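PDB 2VBF: branched-chain alpha-ketoacid decarboxylase from Lactococcus lactis, which probably decarboxylates branched-chain and aromatic alpha-keto acids to aldehydes, using thiamine diphosphate and a magnesium ion as cofactors. Local coordinates for residues Ser76-Gly81 / Ala433-Gln438; Pro231-Gly236 / Leu257-Leu262; Tyr429-Ala434 / His446-Gly451. All coordinates share one frame; numbering follows the deposited sequence.

Contact 1 of 3, residues Ser76-Gly81 / Ala433-Gln438; sequences SYMADG and AALGSQ
The flat groups at this crossing are peptide carbonyls: those of Met-78, Tyr-77 and Ala-433 each receive a CA-H from the opposite helix. Gly-436 CA directs a C-H at Met-78 O, 3.5 Å away, with an angle of 170° at the hydrogen. A second contact of this kind, in the other direction, runs from Gly-81 CA to Ala-433 O, 3.5 Å, and Ala-433 CA meets Tyr-77 O in a more bent one. The Tyr-77 ring leads away from 433-438, lies against Pro-432 and sends its hydroxyl to Ser-426, about 5 Å short of the bound thiamine diphosphate.

Such closeness depends on absent side chains. A CB on Gly-81 would come within 2.0 Å of Ala-433 O, and one on Gly-436 would strike Met-78 O likewise. The axes therefore approach to 6.5 Å at a crossing of -44°. No conventional hydrogen bond spans the segments; weak C-H...O contacts accompany the approach. Met-78 flanks the junction: its CG presses on Gly-436 CA at 3.5 Å, tighter than usual for two carbons, and the bend at chi3 (-65°) turns the chain so that CE meets Leu-435 CB at 3.8 Å. Across the junction Gly-81 O abuts Ser-437 CB at 3.5 Å, while Ser-437 OG is engaged by Thr-85.

The pairing joins helix 72-86 of the N-terminal cofactor-binding region to helix 430-440 of the C-terminal one. Leu-464 of helix 462-467 packs on both Met-78 and Leu-435, and strand 89-94 backs helix 72-86 through Phe-91, against Ser-76 and Ala-79.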
# COMPACT_ATOMS: atom_id res chain seq x y z
N SER A 76 -1.29 -0.32 9.04
CA SER A 76 -2.26 -1.41 9.07
C SER A 76 -1.62 -2.73 9.52
O SER A 76 -2.16 -3.46 10.35
CB SER A 76 -2.97 -1.53 7.71
OG SER A 76 -2.14 -2.10 6.71
N TYR A 77 -0.42 -3.01 9.00
CA TYR A 77 0.36 -4.16 9.42
C TYR A 77 0.70 -4.08 10.91
O TYR A 77 0.66 -5.08 11.64
CB TYR A 77 1.65 -4.23 8.61
CG TYR A 77 1.55 -4.62 7.14
CD1 TYR A 77 0.48 -5.37 6.63
CD2 TYR A 77 2.59 -4.29 6.27
CE1 TYR A 77 0.46 -5.77 5.28
CE2 TYR A 77 2.57 -4.67 4.93
CZ TYR A 77 1.51 -5.41 4.45
OH TYR A 77 1.51 -5.78 3.13
N MET A 78 1.11 -2.89 11.33
CA MET A 78 1.51 -2.67 12.72
C MET A 78 0.35 -2.89 13.68
O MET A 78 0.52 -3.54 14.71
CB MET A 78 2.08 -1.27 12.90
CG MET A 78 2.79 -1.07 14.24
SD MET A 78 3.89 0.38 14.32
CE MET A 78 5.12 -0.09 13.10
N ALA A 79 -0.81 -2.34 13.32
CA ALA A 79 -2.05 -2.54 14.09
C ALA A 79 -2.43 -4.03 14.20
O ALA A 79 -2.83 -4.51 15.26
CB ALA A 79 -3.18 -1.72 13.49
N ASP A 80 -2.26 -4.77 13.11
CA ASP A 80 -2.49 -6.21 13.10
C ASP A 80 -1.57 -6.93 14.11
O ASP A 80 -2.06 -7.66 14.97
CB ASP A 80 -2.34 -6.73 11.66
CG ASP A 80 -2.61 -8.21 11.51
OD1 ASP A 80 -1.97 -9.03 12.20
OD2 ASP A 80 -3.42 -8.54 10.61
N GLY A 81 -0.26 -6.71 14.04
CA GLY A 81 0.66 -7.26 15.04
C GLY A 81 0.31 -6.90 16.47
O GLY A 81 0.34 -7.74 17.37
N ALA A 433 4.55 -5.33 11.80
CA ALA A 433 3.78 -6.18 12.72
C ALA A 433 4.59 -6.54 13.98
O ALA A 433 4.07 -6.49 15.10
CB ALA A 433 3.30 -7.44 12.00
N ALA A 434 5.87 -6.89 13.80
CA ALA A 434 6.74 -7.18 14.93
C ALA A 434 6.87 -5.99 15.86
O ALA A 434 6.89 -6.15 17.09
CB ALA A 434 8.11 -7.63 14.44
N LEU A 435 6.98 -4.79 15.28
CA LEU A 435 7.08 -3.57 16.07
C LEU A 435 5.79 -3.32 16.83
O LEU A 435 5.82 -2.96 18.01
CB LEU A 435 7.39 -2.35 15.20
CG LEU A 435 8.70 -2.41 14.41
CD1 LEU A 435 8.90 -1.11 13.64
CD2 LEU A 435 9.90 -2.67 15.30
N GLY A 436 4.66 -3.51 16.17
CA GLY A 436 3.35 -3.33 16.82
C GLY A 436 3.15 -4.27 18.00
O GLY A 436 2.71 -3.87 19.08
N SER A 437 3.47 -5.54 17.79
CA SER A 437 3.40 -6.56 18.82
C SER A 437 4.37 -6.24 19.97
O SER A 437 4.02 -6.38 21.14
CB SER A 437 3.69 -7.93 18.23
OG SER A 437 3.56 -8.95 19.20
N GLN A 438 5.57 -5.79 19.64
CA GLN A 438 6.56 -5.39 20.66
C GLN A 438 6.09 -4.24 21.53
O GLN A 438 6.36 -4.23 22.74
CB GLN A 438 7.90 -5.04 20.00
CG GLN A 438 9.02 -4.67 20.97
CD GLN A 438 9.40 -5.80 21.92
OE1 GLN A 438 10.33 -6.55 21.65
NE2 GLN A 438 8.66 -5.92 23.03

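Contact 2 of 3, residues Pro231-Gly236 / Leu257-Leu262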
# COMPACT_ATOMS: atom_id res chain seq x y z
N PRO A 231 -6.92 -39.46 22.23
CA PRO A 231 -7.45 -38.18 21.76
C PRO A 231 -6.34 -37.26 21.29
O PRO A 231 -5.20 -37.39 21.74
CB PRO A 231 -8.10 -37.60 23.02
CG PRO A 231 -7.25 -38.11 24.12
CD PRO A 231 -6.88 -39.52 23.70
N VAL A 232 -6.66 -36.33 20.41
CA VAL A 232 -5.73 -35.26 20.07
C VAL A 232 -6.53 -33.96 19.91
O VAL A 232 -7.64 -33.95 19.37
CB VAL A 232 -4.89 -35.57 18.80
CG1 VAL A 232 -5.75 -35.52 17.54
CG2 VAL A 232 -3.68 -34.60 18.67
N VAL A 233 -5.97 -32.88 20.46
CA VAL A 233 -6.52 -31.54 20.30
C VAL A 233 -5.70 -30.83 19.23
O VAL A 233 -4.48 -30.94 19.20
CB VAL A 233 -6.46 -30.74 21.61
CG1 VAL A 233 -7.10 -29.35 21.43
CG2 VAL A 233 -7.14 -31.51 22.73
N ILE A 234 -6.37 -30.14 18.31
CA ILE A 234 -5.68 -29.28 17.36
C ILE A 234 -6.18 -27.85 17.59
O ILE A 234 -7.37 -27.58 17.46
CB ILE A 234 -5.92 -29.71 15.88
CG1 ILE A 234 -5.68 -31.22 15.69
CG2 ILE A 234 -5.03 -28.88 14.94
CD1 ILE A 234 -5.89 -31.71 14.26
N ALA A 235 -5.27 -26.95 17.98
CA ALA A 235 -5.62 -25.54 18.22
C ALA A 235 -5.16 -24.69 17.03
O ALA A 235 -4.11 -24.96 16.44
CB ALA A 235 -5.02 -25.04 19.51
N GLY A 236 -5.94 -23.67 16.69
CA GLY A 236 -5.65 -22.81 15.55
C GLY A 236 -5.76 -21.33 15.84
O GLY A 236 -5.86 -20.91 17.00
N LEU A 257 -3.93 -33.82 27.79
CA LEU A 257 -4.34 -34.25 26.44
C LEU A 257 -3.25 -33.93 25.43
O LEU A 257 -2.67 -32.85 25.48
CB LEU A 257 -5.64 -33.57 26.02
CG LEU A 257 -6.93 -34.07 26.69
CD1 LEU A 257 -8.05 -33.04 26.54
CD2 LEU A 257 -7.34 -35.44 26.13
N PRO A 258 -2.96 -34.87 24.50
CA PRO A 258 -2.05 -34.55 23.40
C PRO A 258 -2.59 -33.37 22.59
O PRO A 258 -3.80 -33.27 22.37
CB PRO A 258 -2.04 -35.83 22.56
CG PRO A 258 -2.49 -36.91 23.49
CD PRO A 258 -3.45 -36.26 24.43
N ILE A 259 -1.69 -32.47 22.19
CA ILE A 259 -2.08 -31.30 21.41
C ILE A 259 -1.04 -30.94 20.34
O ILE A 259 0.17 -31.05 20.55
CB ILE A 259 -2.37 -30.05 22.31
CG1 ILE A 259 -2.84 -28.85 21.46
CG2 ILE A 259 -1.13 -29.66 23.13
CD1 ILE A 259 -3.64 -27.83 22.22
N THR A 260 -1.57 -30.52 19.20
CA THR A 260 -0.79 -30.01 18.09
C THR A 260 -1.44 -28.71 17.62
O THR A 260 -2.58 -28.41 17.99
CB THR A 260 -0.69 -31.07 16.96
OG1 THR A 260 0.18 -30.60 15.92
CG2 THR A 260 -2.07 -31.43 16.39
N THR A 261 -0.69 -27.91 16.86
CA THR A 261 -1.25 -26.80 16.10
C THR A 261 -0.75 -26.90 14.67
O THR A 261 0.25 -27.57 14.38
CB THR A 261 -0.87 -25.40 16.68
OG1 THR A 261 0.49 -25.09 16.35
CG2 THR A 261 -1.04 -25.36 18.20
N LEU A 262 -1.45 -26.23 13.77
CA LEU A 262 -0.91 -25.99 12.43
C LEU A 262 0.11 -24.85 12.56
O LEU A 262 0.24 -24.23 13.63
CB LEU A 262 -2.02 -25.58 11.46
CG LEU A 262 -3.26 -26.47 11.36
CD1 LEU A 262 -4.18 -25.94 10.26
CD2 LEU A 262 -2.90 -27.92 11.11
O HOH W 1 -3.54 -24.60 14.09
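Ile-234 and Thr-260 lie side by side and point the same way, Ile-234 CG1 3.7 Å from Thr-260 CG2, as expected for a bridged pair of parallel strands. The reverse face of the sheet carries Val-233 and Ile-259, whose chains cross at a slant; with CG1 anti to the backbone N (chi1 -177°), Ile-259 extends its CD1 to 3.9 Å from Val-233 CG1, and the same methyl reaches Ala-235 CB. At the start of the strands Leu-257 runs across Pro-231 at about a right angle, its CD2 pressed to 3.3 Å from Pro-231 CG.

Three backbone bonds fix this register: Val-233 N to Pro-258 O (2.9 Å), Thr-260 N to Val-233 O (2.9 Å) and Ala-235 N to Thr-260 O (3.1 Å). Helices 237-241 and 245-255 connect the two strands, a beta-alpha-beta crossover within the central domain; Val-248 and Val-252 of the second helix cover Ile-259, and strand 298-302 bonds the far edge of 231-235.

Pro-258 has no N-H to offer, and its ring carbon CG stands 3.3 Å from Pro-231 O. That buried carbonyl lacks a polar partner, so pairing starts at Pro-258 O, and ahead of it Pro-231 meets Leu-257 and Pro-258 by apolar contact.

Contact 3 of 3, residues Tyr429-Ala434 / His446-Gly451; sequences YTFPAA and HLLFIG. With TPP (thiamine diphosphate), chain F.
With CG opposite the backbone N (chi1 174°), Leu-448 points its fork at helix 430-440 and divides its two methyls between separate partners. CD1 touches Thr-430 CB at 3.7 Å and also lies 4.1 Å from Ala-434 CB, whereas CD2 comes up to the edge of the Phe-431 ring, near its plane, 3.7 Å from CD1 of that phenylalanine. The leucine and phenylalanine side chains cross at about a right angle.

Ile-450 slides past Thr-430 in the opposite direction, its CD1 3.5 Å from Thr-430 OG1 and 3.8 Å from Phe-431 CB; the hydroxyl itself bonds to Glu-399. At the other end Ala-434 O approaches His-446 CD2 obliquely at 3.5 Å. Replacing Leu-448 with an alanine would probably open a gap between helix and strand, leaving the Phe-431 edge and Thr-430 CB without their methyl partners.

No hydrogen bond crosses the segments, whose axes run nearly antiparallel (169°), so apolar packing dominates. Helix 430-440 here lies over strands 394-398 and 445-451, as in the alpha/beta cofactor domains of this family. The strand ends at Gly-451, the N-cap of helix 452-458, with its CA 3.3 Å from O1A of thiamine diphosphate; Gly-451, magnesium-binding Asp-452 and Gly-453 form the Gly-Asp-Gly start of the thiamine diphosphate-binding motif.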
# COMPACT_ATOMS: atom_id res chain seq x y z
N TYR A 429 4.78 -7.60 5.75
CA TYR A 429 3.92 -7.56 6.92
C TYR A 429 4.71 -7.61 8.24
O TYR A 429 4.44 -6.84 9.16
CB TYR A 429 2.90 -8.72 6.89
CG TYR A 429 2.26 -9.00 8.23
CD1 TYR A 429 1.24 -8.21 8.71
CD2 TYR A 429 2.70 -10.07 9.01
CE1 TYR A 429 0.66 -8.47 9.95
CE2 TYR A 429 2.13 -10.34 10.26
CZ TYR A 429 1.11 -9.52 10.72
OH TYR A 429 0.55 -9.77 11.96
N THR A 430 5.66 -8.55 8.32
CA THR A 430 6.26 -8.89 9.61
C THR A 430 7.06 -7.78 10.29
O THR A 430 7.17 -7.77 11.52
CB THR A 430 7.14 -10.16 9.54
OG1 THR A 430 8.13 -10.00 8.53
CG2 THR A 430 6.26 -11.40 9.29
N PHE A 431 7.63 -6.86 9.52
CA PHE A 431 8.46 -5.83 10.11
C PHE A 431 7.61 -4.84 10.92
O PHE A 431 7.77 -4.76 12.13
CB PHE A 431 9.44 -5.19 9.09
CG PHE A 431 10.27 -4.07 9.67
CD1 PHE A 431 10.96 -4.24 10.88
CD2 PHE A 431 10.38 -2.86 9.02
CE1 PHE A 431 11.73 -3.19 11.42
CE2 PHE A 431 11.13 -1.80 9.56
CZ PHE A 431 11.82 -1.98 10.76
N PRO A 432 6.65 -4.13 10.29
CA PRO A 432 5.78 -3.31 11.15
C PRO A 432 5.00 -4.14 12.18
O PRO A 432 4.78 -3.69 13.32
CB PRO A 432 4.84 -2.62 10.15
CG PRO A 432 5.52 -2.72 8.81
CD PRO A 432 6.31 -3.99 8.86
N ALA A 433 4.55 -5.33 11.80
CA ALA A 433 3.78 -6.18 12.72
C ALA A 433 4.59 -6.54 13.98
O ALA A 433 4.07 -6.49 15.10
CB ALA A 433 3.30 -7.44 12.00
N ALA A 434 5.87 -6.89 13.80
CA ALA A 434 6.74 -7.18 14.93
C ALA A 434 6.87 -5.99 15.86
O ALA A 434 6.89 -6.15 17.09
CB ALA A 434 8.11 -7.63 14.44
N HIS A 446 10.88 -9.47 21.34
CA HIS A 446 10.59 -9.89 19.98
C HIS A 446 11.84 -10.14 19.16
O HIS A 446 12.76 -9.30 19.12
CB HIS A 446 9.69 -8.86 19.29
CG HIS A 446 8.27 -8.92 19.76
ND1 HIS A 446 7.92 -8.83 21.09
CD2 HIS A 446 7.11 -9.08 19.08
CE1 HIS A 446 6.61 -8.91 21.21
NE2 HIS A 446 6.09 -9.08 20.00
N LEU A 447 11.85 -11.30 18.52
CA LEU A 447 12.86 -11.71 17.58
C LEU A 447 12.20 -11.81 16.21
O LEU A 447 11.28 -12.62 16.02
CB LEU A 447 13.44 -13.07 17.98
CG LEU A 447 14.48 -13.07 19.12
CD1 LEU A 447 13.88 -12.64 20.45
CD2 LEU A 447 15.10 -14.43 19.22
N LEU A 448 12.64 -10.96 15.28
CA LEU A 448 12.13 -10.93 13.90
C LEU A 448 13.08 -11.59 12.92
O LEU A 448 14.27 -11.27 12.90
CB LEU A 448 11.92 -9.48 13.45
CG LEU A 448 11.52 -9.25 11.98
CD1 LEU A 448 10.15 -9.89 11.70
CD2 LEU A 448 11.52 -7.78 11.65
N PHE A 449 12.53 -12.47 12.09
CA PHE A 449 13.24 -13.05 10.98
C PHE A 449 12.50 -12.66 9.71
O PHE A 449 11.38 -13.10 9.47
CB PHE A 449 13.31 -14.57 11.12
CG PHE A 449 14.04 -15.01 12.37
CD1 PHE A 449 15.41 -15.17 12.36
CD2 PHE A 449 13.36 -15.19 13.56
CE1 PHE A 449 16.10 -15.54 13.51
CE2 PHE A 449 14.03 -15.56 14.71
CZ PHE A 449 15.40 -15.74 14.68
N ILE A 450 13.15 -11.80 8.93
CA ILE A 450 12.58 -11.27 7.69
C ILE A 450 13.61 -11.35 6.56
O ILE A 450 14.80 -11.12 6.77
CB ILE A 450 12.06 -9.83 7.90
CG1 ILE A 450 11.31 -9.34 6.64
CG2 ILE A 450 13.18 -8.85 8.28
CD1 ILE A 450 10.51 -8.06 6.89
N GLY A 451 13.15 -11.71 5.36
CA GLY A 451 14.01 -11.80 4.21
C GLY A 451 14.37 -10.42 3.66
O GLY A 451 13.67 -9.43 3.89
N1' TPP F . 3.85 -9.48 -2.84
C2' TPP F . 3.24 -9.51 -1.62
CM2 TPP F . 2.69 -8.23 -1.05
N3' TPP F . 3.13 -10.70 -0.94
C4' TPP F . 3.63 -11.87 -1.49
N4' TPP F . 3.49 -12.99 -0.82
C5' TPP F . 4.28 -11.84 -2.73
C6' TPP F . 4.38 -10.64 -3.41
C7' TPP F . 4.86 -13.10 -3.34
N3 TPP F . 6.01 -13.60 -2.58
C2 TPP F . 5.99 -14.60 -1.62
S1 TPP F . 7.41 -14.96 -0.95
C5 TPP F . 8.14 -13.87 -1.90
C4 TPP F . 7.29 -13.18 -2.76
CM4 TPP F . 7.71 -12.12 -3.74
C6 TPP F . 9.64 -13.72 -1.78
C7 TPP F . 10.14 -13.31 -0.40
O7 TPP F . 11.54 -13.20 -0.51
PA TPP F . 12.46 -12.95 0.77
O1A TPP F . 11.80 -12.01 1.75
O2A TPP F . 13.79 -12.43 0.27
O3A TPP F . 12.51 -14.41 1.46
PB TPP F . 13.56 -15.62 1.17
O1B TPP F . 12.73 -16.79 0.71
O2B TPP F . 14.18 -15.93 2.51
O3B TPP F . 14.59 -15.20 0.17

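Overall arrangement
All three contacts are buried, but they occupy different places. Contacts 1 and 3 have centres 9 Å apart and share helix 430-440, which faces helix 72-86 in one and strand 445-451 in the other. Polar links tie the pair together: Asp-80 to Tyr-429 and Ser-437 to His-446. Contact 2 lies in the central domain, about 27 Å from contact 1 and 26 Å from contact 3 between centres, touching neither. Chemistry follows geometry: contact 2 alone has hydrogen bonds across its segments, contact 1 relies on C-H...O approaches between two helices that each put one glycine at the crossing, and contact 3 on mainly apolar side chains packed between helix and sheet, with one end at the cofactor.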